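PDB 2RKV: trichothecene 3-O-acetyltransferase from Gibberella zeae, which transfers an acetyl group from acetyl coenzyme A to the 3-hydroxyl of trichothecene mycotoxins such as T-2 toxin and deoxynivalenol. Local coordinates for residues S378-V383 with Y413-K418. Sequence-based numbering, arbitrary orientation.
Sequences SSWAKV and YFMPKK. With COA (coenzyme A), chain B.
Phe414 O takes the shortest hydrogen bond between 378-383 and 413-418, from Trp380 N at 2.8 Å, and so shows how two parallel strands can stay joined just as both leave their sheet. One step back, Phe414 N donates to Ser378 O, a carbonyl that Tyr413 CA also approaches through a CA-H...O contact. Further on, where regular pairing has ended, Lys417 N meets Ala381 O in a nearly straight bond (N-H...O 173°), tying 413-418 to the type I turn from Trp380 to Val383. At the entrance to that turn Ser379 OG, anti to its own backbone N (chi1 174°), accepts from Ala381 N in an ST turn. Ser379 OG is also hydrogen-bonded to Asp262 and lies 3.4 Å from Phe414 CD2, on the side where the phenyl ring packs against helix 261-277.

The indole of Trp380 lies on the other side. Tyr413 CD2 sits over one face of this ring, toward the rim, 3.6 Å from Trp380 CZ2; the six-membered ring of the indole and the Tyr413 ring are inclined at 43°. Met415 reaches back so that its CE comes 4.2 Å from Trp380 CE3. Beyond the indole, Val383 CG2 occupies the crowded position between its backbone N and carbonyl carbon and presses tightly on Pro416 CG at 3.4 Å.

Coenzyme A passes beside 378-380: its N4P donates to Ser379 O at 3.1 Å and borders the indole near the ring plane. Tyr413 OH, meanwhile, hydrogen-bonds the bound T-2 toxin. Adjacent parallel strands of the mixed sheet thus bring cofactor and acceptor substrate together, as befits the active-site channel of a BAHD acyltransferase.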
loop_
_atom_site.group_PDB
_atom_site.type_symbol
_atom_site.label_atom_id
_atom_site.label_comp_id
_atom_site.label_asym_id
_atom_site.label_seq_id
_atom_site.Cartn_x
_atom_site.Cartn_y
_atom_site.Cartn_z
ATOM N N SER A 378 -4.292 3.512 -3.380
ATOM C CA SER A 378 -4.289 2.952 -2.029
ATOM C C SER A 378 -3.760 3.960 -1.032
ATOM O O SER A 378 -2.609 4.390 -1.119
ATOM C CB SER A 378 -3.475 1.662 -1.946
ATOM O OG SER A 378 -3.521 1.135 -0.623
ATOM N N SER A 379 -4.608 4.325 -0.073
ATOM C CA SER A 379 -4.223 5.277 0.948
ATOM C C SER A 379 -3.633 4.602 2.178
ATOM O O SER A 379 -4.297 3.794 2.843
ATOM C CB SER A 379 -5.417 6.116 1.375
ATOM O OG SER A 379 -5.063 6.944 2.464
ATOM N N TRP A 380 -2.393 4.963 2.480
ATOM C CA TRP A 380 -1.737 4.522 3.708
ATOM C C TRP A 380 -1.766 5.619 4.763
ATOM O O TRP A 380 -1.037 5.557 5.760
ATOM C CB TRP A 380 -0.287 4.114 3.409
ATOM C CG TRP A 380 -0.150 3.004 2.409
ATOM C CD1 TRP A 380 -1.118 2.112 2.018
ATOM C CD2 TRP A 380 1.041 2.638 1.706
ATOM N NE1 TRP A 380 -0.598 1.225 1.099
ATOM C CE2 TRP A 380 0.725 1.524 0.895
ATOM C CE3 TRP A 380 2.350 3.145 1.681
ATOM C CZ2 TRP A 380 1.671 0.908 0.060
ATOM C CZ3 TRP A 380 3.296 2.528 0.852
ATOM C CH2 TRP A 380 2.946 1.420 0.055
ATOM N N ALA A 381 -2.629 6.616 4.553
ATOM C CA ALA A 381 -2.630 7.830 5.373
ATOM C C ALA A 381 -2.743 7.572 6.875
ATOM O O ALA A 381 -2.134 8.284 7.674
ATOM C CB ALA A 381 -3.735 8.787 4.922
ATOM N N LYS A 382 -3.524 6.556 7.230
ATOM C CA LYS A 382 -3.898 6.304 8.624
ATOM C C LYS A 382 -3.002 5.296 9.338
ATOM O O LYS A 382 -3.249 4.980 10.499
ATOM C CB LYS A 382 -5.360 5.846 8.701
ATOM N N VAL A 383 -1.986 4.769 8.657
ATOM C CA VAL A 383 -1.089 3.815 9.332
ATOM C C VAL A 383 -0.120 4.546 10.263
ATOM O O VAL A 383 0.091 5.761 10.133
ATOM C CB VAL A 383 -0.391 2.818 8.364
ATOM C CG1 VAL A 383 -1.433 2.062 7.539
ATOM C CG2 VAL A 383 0.617 3.499 7.476
ATOM N N TYR A 413 -0.537 6.130 -4.505
ATOM C CA TYR A 413 -0.554 5.923 -3.051
ATOM C C TYR A 413 -0.641 7.238 -2.288
ATOM O O TYR A 413 -0.151 8.275 -2.758
ATOM C CB TYR A 413 0.716 5.196 -2.585
ATOM C CG TYR A 413 0.888 3.837 -3.212
ATOM C CD1 TYR A 413 1.665 3.667 -4.359
ATOM C CD2 TYR A 413 0.258 2.718 -2.667
ATOM C CE1 TYR A 413 1.807 2.408 -4.955
ATOM C CE2 TYR A 413 0.393 1.460 -3.252
ATOM C CZ TYR A 413 1.174 1.311 -4.394
ATOM O OH TYR A 413 1.297 0.060 -4.971
ATOM N N PHE A 414 -1.261 7.196 -1.108
ATOM C CA PHE A 414 -1.038 8.244 -0.107
ATOM C C PHE A 414 -0.095 7.670 0.942
ATOM O O PHE A 414 -0.310 6.557 1.437
ATOM C CB PHE A 414 -2.321 8.685 0.609
ATOM C CG PHE A 414 -3.365 9.318 -0.287
ATOM C CD1 PHE A 414 -3.049 9.776 -1.561
ATOM C CD2 PHE A 414 -4.672 9.469 0.176
ATOM C CE1 PHE A 414 -4.026 10.373 -2.365
ATOM C CE2 PHE A 414 -5.657 10.053 -0.632
ATOM C CZ PHE A 414 -5.327 10.498 -1.904
ATOM N N MET A 415 0.938 8.432 1.285
ATOM C CA MET A 415 1.841 8.039 2.367
ATOM C C MET A 415 1.149 8.153 3.721
ATOM O O MET A 415 0.106 8.806 3.834
ATOM C CB MET A 415 3.088 8.929 2.349
ATOM C CG MET A 415 3.919 8.837 1.055
ATOM S SD MET A 415 4.440 7.142 0.663
ATOM C CE MET A 415 3.193 6.643 -0.523
ATOM N N PRO A 416 1.707 7.500 4.759
ATOM C CA PRO A 416 1.204 7.795 6.099
ATOM C C PRO A 416 1.265 9.308 6.349
ATOM O O PRO A 416 2.264 9.953 6.035
ATOM C CB PRO A 416 2.154 7.008 7.018
ATOM C CG PRO A 416 2.666 5.890 6.149
ATOM C CD PRO A 416 2.772 6.476 4.766
ATOM N N LYS A 417 0.167 9.865 6.852
ATOM C CA LYS A 417 0.039 11.296 7.085
ATOM C C LYS A 417 1.129 11.779 8.051
ATOM O O LYS A 417 1.344 11.163 9.096
ATOM C CB LYS A 417 -1.356 11.580 7.664
ATOM C CG LYS A 417 -1.722 13.039 7.779
ATOM C CD LYS A 417 -2.982 13.222 8.646
ATOM C CE LYS A 417 -2.628 13.353 10.132
ATOM N NZ LYS A 417 -2.557 12.030 10.813
ATOM N N LYS A 418 1.821 12.863 7.699
ATOM C CA LYS A 418 2.781 13.482 8.615
ATOM C C LYS A 418 1.985 13.961 9.833
ATOM O O LYS A 418 0.841 14.397 9.679
ATOM C CB LYS A 418 3.525 14.632 7.928
ATOM C CG LYS A 418 4.723 15.185 8.703
ATOM C CD LYS A 418 5.522 16.190 7.895
ATOM C CE LYS A 418 6.743 16.667 8.688
ATOM N NZ LYS A 418 7.439 17.801 8.021
HETATM N N1A COA B . -19.685 13.987 10.900
HETATM C C2A COA B . -18.665 14.503 10.128
HETATM N N3A COA B . -17.580 13.719 9.790
HETATM C C4A COA B . -17.532 12.432 10.225
HETATM C C5A COA B . -18.558 11.891 11.002
HETATM C C6A COA B . -19.652 12.680 11.348
HETATM N N6A COA B . -20.496 12.269 12.299
HETATM N N7A COA B . -18.242 10.600 11.281
HETATM C C8A COA B . -17.050 10.316 10.703
HETATM N N9A COA B . -16.603 11.440 10.048
HETATM C C1B COA B . -15.333 11.599 9.326
HETATM C C2B COA B . -14.193 11.667 10.321
HETATM O O2B COA B . -14.085 12.942 10.885
HETATM C C3B COA B . -13.025 11.311 9.433
HETATM O O3B COA B . -12.740 12.392 8.598
HETATM P P3B COA B . -11.390 13.219 8.756
HETATM O O7A COA B . -10.233 12.252 8.628
HETATM O O8A COA B . -11.445 13.854 10.122
HETATM O O9A COA B . -11.369 14.271 7.682
HETATM C C4B COA B . -13.619 10.305 8.486
HETATM O O4B COA B . -15.029 10.484 8.506
HETATM C C5B COA B . -13.232 8.902 8.881
HETATM O O5B COA B . -13.661 8.187 7.767
HETATM P P1A COA B . -13.097 6.733 7.461
HETATM O O1A COA B . -13.008 5.912 8.745
HETATM O O2A COA B . -13.952 6.099 6.388
HETATM O O3A COA B . -11.564 6.931 7.054
HETATM P P2A COA B . -10.974 7.851 5.895
HETATM O O4A COA B . -9.847 8.667 6.485
HETATM O O5A COA B . -12.022 8.630 5.152
HETATM O O6A COA B . -10.363 6.772 4.893
HETATM C CBP COA B . -10.351 4.760 3.632
HETATM C CCP COA B . -11.188 5.954 4.085
HETATM C CDP COA B . -9.146 5.261 2.833
HETATM C CEP COA B . -11.189 3.883 2.704
HETATM C CAP COA B . -9.915 4.006 4.897
HETATM O OAP COA B . -11.035 3.541 5.624
HETATM C C9P COA B . -9.061 2.823 4.579
HETATM O O9P COA B . -9.676 1.590 4.341
HETATM N N8P COA B . -7.754 3.047 4.551
HETATM C C7P COA B . -6.793 2.026 4.216
HETATM C C6P COA B . -6.759 1.800 2.712
HETATM C C5P COA B . -5.710 0.757 2.469
HETATM O O5P COA B . -5.711 -0.292 3.146
HETATM N N4P COA B . -4.819 1.033 1.525
#